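Matching sites in aminopeptidase YwaD from Bacillus subtilis, a protein that catalyses the release of N-terminal amino acids from peptides, using two zinc ions per subunit (PDB 6HC6 (chain A, 1.77 Å), residues His250-Pro255 and Ala293-Leu298), and in its relative aminopeptidase from Aneurinibacillus sp. (PDB 2EK9 (chain B, 1.97 Å), residues His228-Glu233 and Ala271-Leu276). Structure 2 is superposed on structure 1 by the backbone atoms of these residues (RMSD 0.17 Å); each is numbered along its deposited sequence.

Structure 1 (6HC6); sequences HYDSVP and AEELGL. With ZN (zinc ion), chain C; ZN (zinc ion), chain D.
His250-Pro255, the loop after strand 244-250, runs beside Ala293-Leu298, after strand 285-291, with the CA atoms of His250 and Glu294 6.0 Å apart; together they build part of the two-zinc site of this M28 peptidase. Asp252 joins the loops: its OD2 takes the backbone N of Glu295 through the syn lone pair (2.9 Å, 167°), while OD1 accepts from His250 ND1 (3.0 Å), tilted from the ring plane. This orients the ring, whose NE2 binds one zinc ion. Over one ring face lies Glu294, its CG anti to the backbone N (chi1 -176°) and OE2 3.3 Å from His250 NE2. Glu295 grips the second zinc ion with both carboxylate oxygens, its CD against Val254 CG1 (3.4 Å). Leu296 CB packs on Ala293 O (4.0 Å). Water 2 bridges the metals and donates to Glu294 OE2 (2.7 Å); Asp262 binds both.

Structure 2 (2EK9); sequences HHDSVE and AEENGL. With ZN (zinc ion), chain E; ZN (zinc ion), chain F; BES (2-(3-amino-2-hydroxy-4-phenyl-butyrylamino)-4-methyl-pentanoic acid), chain G.
Segments His228-Glu233 and Ala271-Leu276 run side by side, with the CA atoms of His228 and Glu272 6.1 Å apart. Asp230 joins them: its OD2 takes the backbone N of Glu273 through the syn lone pair (3.0 Å, 163°), while OD1 accepts from His228 ND1 (2.9 Å), tilted from the ring plane. This orients the ring, whose NE2 binds one zinc ion. Over one ring face lies Glu272, its CG anti to the backbone N (chi1 -177°) and OE1 3.2 Å from His228 NE2. Glu273 grips the second zinc ion with both carboxylate oxygens, its CD against Val232 CG1 (3.5 Å). Asn274 CB packs on Ala271 O (3.6 Å), and its ND2 makes a long approach to Asp230 OD2, at 3.8 Å. Bestatin O2 bridges the metals and O3 binds the second, with C2 near Glu272 OE2; Asp240 binds both.

Structure 1 against structure 2
The exchange of Leu296(A) for Asn274(B) replaces a branched hydrocarbon by an amide that overlaps it in part: after superposition the CG atoms lie 0.6 Å apart and CD2 of Leu296(A) 1.3 Å from OD1 of Asn274(B), but CD1 of Leu296(A) and ND2 of Asn274(B) each lack a counterpart. The CB atoms coincide within the error, and each touches a carbonyl O, of Ala293(A) or Ala271(B). ND2 of Asn274(B) approaches OD2 of Asp230(B) to 3.8 Å, bringing a polar nitrogen nearer the carboxylate, whereas Leu296(A) CG, its closest atom, stays 5.6 Å from OD2 of Asp252(A). Asp252(A) and Asp230(B) hold the same place, and both keep the bonds from ND1 of His250(A) or His228(B) and from N of Glu295(A) or Glu273(B).

Bestatin is modelled in structure 2 alone, touching His228(B), Glu272(B) and Glu273(B). Its O2 occupies the place of water 2 and its N2 that of water 3; in structure 1 protein atoms outside the segments also reach into part of its place. Both zinc ions are present in each structure, and Glu294(A) and Glu295(A) keep their places with Glu272(B) and Glu273(B). Away from the opposite segment, buried Tyr251(A) is matched by buried His229(B), with no counterpart for OH of Tyr251(A).

Structure 1 (6HC6)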
loop_
_atom_site.group_PDB
_atom_site.type_symbol
_atom_site.label_atom_id
_atom_site.label_comp_id
_atom_site.label_asym_id
_atom_site.label_seq_id
_atom_site.Cartn_x
_atom_site.Cartn_y
_atom_site.Cartn_z
ATOM N N HIS A 250 3.665 5.333 3.117
ATOM C CA HIS A 250 2.275 5.141 3.520
ATOM C C HIS A 250 2.206 4.467 4.882
ATOM O O HIS A 250 3.019 3.601 5.205
ATOM C CB HIS A 250 1.485 4.360 2.462
ATOM C CG HIS A 250 1.773 2.883 2.391
ATOM N ND1 HIS A 250 1.049 1.949 3.101
ATOM C CD2 HIS A 250 2.613 2.175 1.598
ATOM C CE1 HIS A 250 1.479 0.733 2.813
ATOM N NE2 HIS A 250 2.408 0.835 1.873
ATOM N N TYR A 251 1.229 4.873 5.689
ATOM C CA TYR A 251 1.156 4.386 7.059
ATOM C C TYR A 251 -0.067 3.507 7.288
ATOM O O TYR A 251 -0.301 3.074 8.427
ATOM C CB TYR A 251 1.194 5.561 8.046
ATOM C CG TYR A 251 -0.037 6.436 8.040
ATOM C CD1 TYR A 251 -0.203 7.438 7.091
ATOM C CD2 TYR A 251 -1.014 6.280 8.996
ATOM C CE1 TYR A 251 -1.338 8.229 7.071
ATOM C CE2 TYR A 251 -2.155 7.082 9.006
ATOM C CZ TYR A 251 -2.307 8.049 8.036
ATOM O OH TYR A 251 -3.424 8.851 8.017
ATOM N N ASP A 252 -0.825 3.191 6.236
ATOM C CA ASP A 252 -1.904 2.219 6.385
ATOM C C ASP A 252 -1.408 0.813 6.058
ATOM O O ASP A 252 -0.334 0.626 5.487
ATOM C CB ASP A 252 -3.094 2.581 5.504
ATOM C CG ASP A 252 -2.790 2.461 4.018
ATOM O OD1 ASP A 252 -1.727 2.972 3.587
ATOM O OD2 ASP A 252 -3.625 1.886 3.282
ATOM N N SER A 253 -2.205 -0.184 6.441
ATOM C CA SER A 253 -1.895 -1.582 6.148
ATOM C C SER A 253 -3.173 -2.292 5.726
ATOM O O SER A 253 -4.274 -1.760 5.874
ATOM C CB SER A 253 -1.252 -2.293 7.345
ATOM O OG SER A 253 -2.200 -2.514 8.369
ATOM N N VAL A 254 -3.024 -3.506 5.201
ATOM C CA VAL A 254 -4.180 -4.284 4.738
ATOM C C VAL A 254 -4.844 -4.965 5.931
ATOM O O VAL A 254 -4.207 -5.160 6.981
ATOM C CB VAL A 254 -3.787 -5.317 3.663
ATOM C CG1 VAL A 254 -3.102 -4.643 2.459
ATOM C CG2 VAL A 254 -2.897 -6.406 4.260
ATOM N N PRO A 255 -6.126 -5.313 5.828
ATOM C CA PRO A 255 -6.804 -5.978 6.943
ATOM C C PRO A 255 -6.054 -7.213 7.422
ATOM O O PRO A 255 -5.478 -7.960 6.631
ATOM C CB PRO A 255 -8.167 -6.347 6.348
ATOM C CG PRO A 255 -8.432 -5.286 5.352
ATOM C CD PRO A 255 -7.063 -4.975 4.738
ATOM N N ALA A 293 -4.246 5.501 3.239
ATOM C CA ALA A 293 -5.073 4.814 2.234
ATOM C C ALA A 293 -4.293 4.414 0.979
ATOM O O ALA A 293 -4.842 4.375 -0.123
ATOM C CB ALA A 293 -6.287 5.665 1.836
ATOM N N GLU A 294 -3.016 4.079 1.117
ATOM C CA GLU A 294 -2.290 3.571 -0.049
ATOM C C GLU A 294 -2.795 2.203 -0.500
ATOM O O GLU A 294 -2.738 1.882 -1.693
ATOM C CB GLU A 294 -0.803 3.481 0.274
ATOM C CG GLU A 294 0.107 3.055 -0.887
ATOM C CD GLU A 294 0.171 1.558 -1.114
ATOM O OE1 GLU A 294 0.528 1.155 -2.244
ATOM O OE2 GLU A 294 -0.164 0.787 -0.189
ATOM N N GLU A 295 -3.254 1.373 0.433
ATOM C CA GLU A 295 -3.566 -0.001 0.075
ATOM C C GLU A 295 -4.838 -0.088 -0.746
ATOM O O GLU A 295 -5.097 -1.131 -1.349
ATOM C CB GLU A 295 -3.678 -0.886 1.333
ATOM C CG GLU A 295 -2.385 -1.003 2.170
ATOM C CD GLU A 295 -1.316 -1.927 1.537
ATOM O OE1 GLU A 295 -1.447 -2.327 0.363
ATOM O OE2 GLU A 295 -0.325 -2.226 2.227
ATOM N N LEU A 296 -5.613 0.989 -0.800
ATOM C CA LEU A 296 -6.818 1.042 -1.607
ATOM C C LEU A 296 -6.551 1.543 -3.014
ATOM O O LEU A 296 -7.503 1.712 -3.784
ATOM C CB LEU A 296 -7.855 1.941 -0.934
ATOM C CG LEU A 296 -8.387 1.445 0.407
ATOM C CD1 LEU A 296 -9.427 2.446 0.902
ATOM C CD2 LEU A 296 -9.043 0.079 0.201
ATOM N N GLY A 297 -5.293 1.809 -3.359
ATOM C CA GLY A 297 -4.981 2.283 -4.694
ATOM C C GLY A 297 -4.349 3.666 -4.693
ATOM O O GLY A 297 -4.697 4.511 -5.523
ATOM N N LEU A 298 -3.416 3.907 -3.769
ATOM C CA LEU A 298 -2.658 5.155 -3.738
ATOM C C LEU A 298 -3.570 6.351 -3.491
ATOM O O LEU A 298 -3.363 7.423 -4.049
ATOM C CB LEU A 298 -1.869 5.363 -5.041
ATOM C CG LEU A 298 -1.182 4.131 -5.620
ATOM C CD1 LEU A 298 -0.320 4.501 -6.838
ATOM C CD2 LEU A 298 -0.336 3.455 -4.520
HETATM ZN ZN ZN C . 3.400 -0.772 0.820
HETATM ZN ZN ZN D . 0.644 -3.350 0.639
HETATM O O HOH W 1 -0.055 -3.979 4.551
HETATM O O HOH W 2 1.555 -1.312 0.060
HETATM O O HOH W 3 3.895 -2.080 -0.607
#

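Structure 2 (2EK9)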
loop_
_atom_site.group_PDB
_atom_site.type_symbol
_atom_site.label_atom_id
_atom_site.label_comp_id
_atom_site.label_asym_id
_atom_site.label_seq_id
_atom_site.Cartn_x
_atom_site.Cartn_y
_atom_site.Cartn_z
ATOM N N HIS B 228 3.782 5.040 3.277
ATOM C CA HIS B 228 2.355 5.035 3.595
ATOM C C HIS B 228 2.158 4.444 4.980
ATOM O O HIS B 228 2.851 3.498 5.361
ATOM C CB HIS B 228 1.540 4.284 2.523
ATOM C CG HIS B 228 1.767 2.801 2.482
ATOM N ND1 HIS B 228 0.999 1.911 3.203
ATOM C CD2 HIS B 228 2.630 2.050 1.758
ATOM C CE1 HIS B 228 1.376 0.677 2.920
ATOM N NE2 HIS B 228 2.363 0.733 2.045
ATOM N N HIS B 229 1.223 5.011 5.741
ATOM C CA HIS B 229 0.986 4.551 7.105
ATOM C C HIS B 229 -0.156 3.568 7.326
ATOM O O HIS B 229 -0.395 3.151 8.458
ATOM C CB HIS B 229 0.833 5.750 8.060
ATOM C CG HIS B 229 -0.105 6.817 7.577
ATOM N ND1 HIS B 229 -1.436 6.581 7.309
ATOM C CD2 HIS B 229 0.095 8.137 7.353
ATOM C CE1 HIS B 229 -2.016 7.711 6.941
ATOM N NE2 HIS B 229 -1.110 8.670 6.958
ATOM N N ASP B 230 -0.852 3.185 6.262
ATOM C CA ASP B 230 -1.938 2.218 6.396
ATOM C C ASP B 230 -1.412 0.827 6.039
ATOM O O ASP B 230 -0.339 0.697 5.451
ATOM C CB ASP B 230 -3.109 2.581 5.470
ATOM C CG ASP B 230 -2.761 2.442 3.998
ATOM O OD1 ASP B 230 -1.711 2.974 3.583
ATOM O OD2 ASP B 230 -3.539 1.807 3.248
ATOM N N SER B 231 -2.153 -0.209 6.425
ATOM C CA SER B 231 -1.779 -1.584 6.102
ATOM C C SER B 231 -3.064 -2.305 5.729
ATOM O O SER B 231 -4.154 -1.768 5.924
ATOM C CB SER B 231 -1.096 -2.280 7.289
ATOM O OG SER B 231 -1.981 -2.473 8.381
ATOM N N VAL B 232 -2.946 -3.510 5.183
ATOM C CA VAL B 232 -4.129 -4.258 4.788
ATOM C C VAL B 232 -4.797 -4.933 5.981
ATOM O O VAL B 232 -4.197 -5.083 7.049
ATOM C CB VAL B 232 -3.793 -5.322 3.707
ATOM C CG1 VAL B 232 -3.141 -4.640 2.505
ATOM C CG2 VAL B 232 -2.874 -6.398 4.274
ATOM N N GLU B 233 -6.054 -5.320 5.785
ATOM C CA GLU B 233 -6.850 -5.984 6.809
ATOM C C GLU B 233 -6.087 -7.189 7.371
ATOM O O GLU B 233 -5.459 -7.935 6.621
ATOM C CB GLU B 233 -8.175 -6.444 6.188
ATOM C CG GLU B 233 -9.191 -7.008 7.160
ATOM C CD GLU B 233 -9.855 -5.939 8.001
ATOM O OE1 GLU B 233 -10.407 -4.977 7.418
ATOM O OE2 GLU B 233 -9.834 -6.063 9.245
ATOM N N ALA B 271 -4.390 5.486 3.089
ATOM C CA ALA B 271 -5.097 4.702 2.083
ATOM C C ALA B 271 -4.295 4.304 0.843
ATOM O O ALA B 271 -4.818 4.322 -0.271
ATOM C CB ALA B 271 -6.358 5.451 1.664
ATOM N N GLU B 272 -3.033 3.931 1.029
ATOM C CA GLU B 272 -2.198 3.511 -0.093
ATOM C C GLU B 272 -2.664 2.150 -0.607
ATOM O O GLU B 272 -2.701 1.911 -1.814
ATOM C CB GLU B 272 -0.734 3.419 0.352
ATOM C CG GLU B 272 0.278 3.061 -0.740
ATOM C CD GLU B 272 0.438 1.562 -0.964
ATOM O OE1 GLU B 272 -0.046 0.762 -0.132
ATOM O OE2 GLU B 272 1.064 1.184 -1.975
ATOM N N GLU B 273 -3.038 1.270 0.319
ATOM C CA GLU B 273 -3.473 -0.081 -0.036
ATOM C C GLU B 273 -4.784 -0.084 -0.815
ATOM O O GLU B 273 -5.096 -1.051 -1.513
ATOM C CB GLU B 273 -3.620 -0.934 1.232
ATOM C CG GLU B 273 -2.355 -1.004 2.098
ATOM C CD GLU B 273 -1.270 -1.905 1.526
ATOM O OE1 GLU B 273 -1.423 -2.390 0.387
ATOM O OE2 GLU B 273 -0.253 -2.122 2.224
ATOM N N ASN B 274 -5.537 1.009 -0.701
ATOM C CA ASN B 274 -6.820 1.159 -1.382
ATOM C C ASN B 274 -6.663 1.676 -2.804
ATOM O O ASN B 274 -7.657 1.921 -3.489
ATOM C CB ASN B 274 -7.710 2.139 -0.617
ATOM C CG ASN B 274 -7.959 1.706 0.806
ATOM O OD1 ASN B 274 -8.959 1.049 1.106
ATOM N ND2 ASN B 274 -7.040 2.056 1.695
ATOM N N GLY B 275 -5.423 1.870 -3.241
ATOM C CA GLY B 275 -5.200 2.362 -4.586
ATOM C C GLY B 275 -4.442 3.676 -4.663
ATOM O O GLY B 275 -4.698 4.485 -5.557
ATOM N N LEU B 276 -3.516 3.891 -3.731
ATOM C CA LEU B 276 -2.691 5.105 -3.713
ATOM C C LEU B 276 -3.559 6.352 -3.621
ATOM O O LEU B 276 -3.214 7.394 -4.174
ATOM C CB LEU B 276 -1.849 5.181 -4.995
ATOM C CG LEU B 276 -1.259 3.877 -5.546
ATOM C CD1 LEU B 276 -0.459 4.171 -6.815
ATOM C CD2 LEU B 276 -0.374 3.222 -4.498
HETATM ZN ZN ZN E . 3.355 -0.893 0.868
HETATM ZN ZN ZN F . 0.827 -3.280 0.731
HETATM N N2 BES G . 4.011 -3.205 -1.029
HETATM C C1 BES G . 3.500 -2.223 -1.965
HETATM C C6 BES G . 3.285 -2.879 -3.324
HETATM C C7 BES G . 4.478 -3.744 -3.660
HETATM C C8 BES G . 4.560 -5.038 -3.159
HETATM C C12 BES G . 5.491 -3.247 -4.470
HETATM C C9 BES G . 5.657 -5.835 -3.468
HETATM C C11 BES G . 6.588 -4.043 -4.779
HETATM C C10 BES G . 6.671 -5.337 -4.278
HETATM C C2 BES G . 2.200 -1.637 -1.429
HETATM O O2 BES G . 2.155 -1.795 -0.006
HETATM C C3 BES G . 1.036 -2.354 -2.049
HETATM O O3 BES G . 0.448 -3.227 -1.432
HETATM N N1 BES G . 0.699 -1.984 -3.281
HETATM C C4 BES G . -0.413 -2.615 -3.975
HETATM C C13 BES G . -0.555 -1.839 -5.278
HETATM C C14 BES G . -1.471 -0.634 -5.100
HETATM C C15 BES G . -1.975 -0.127 -6.446
HETATM C C16 BES G . -2.634 -0.964 -4.171
HETATM C C5 BES G . -0.129 -4.056 -4.278
HETATM O O1 BES G . 1.063 -4.419 -4.387
HETATM O O4 BES G . -1.094 -4.839 -4.413
HETATM O O HOH W 4 0.047 -3.860 4.555
#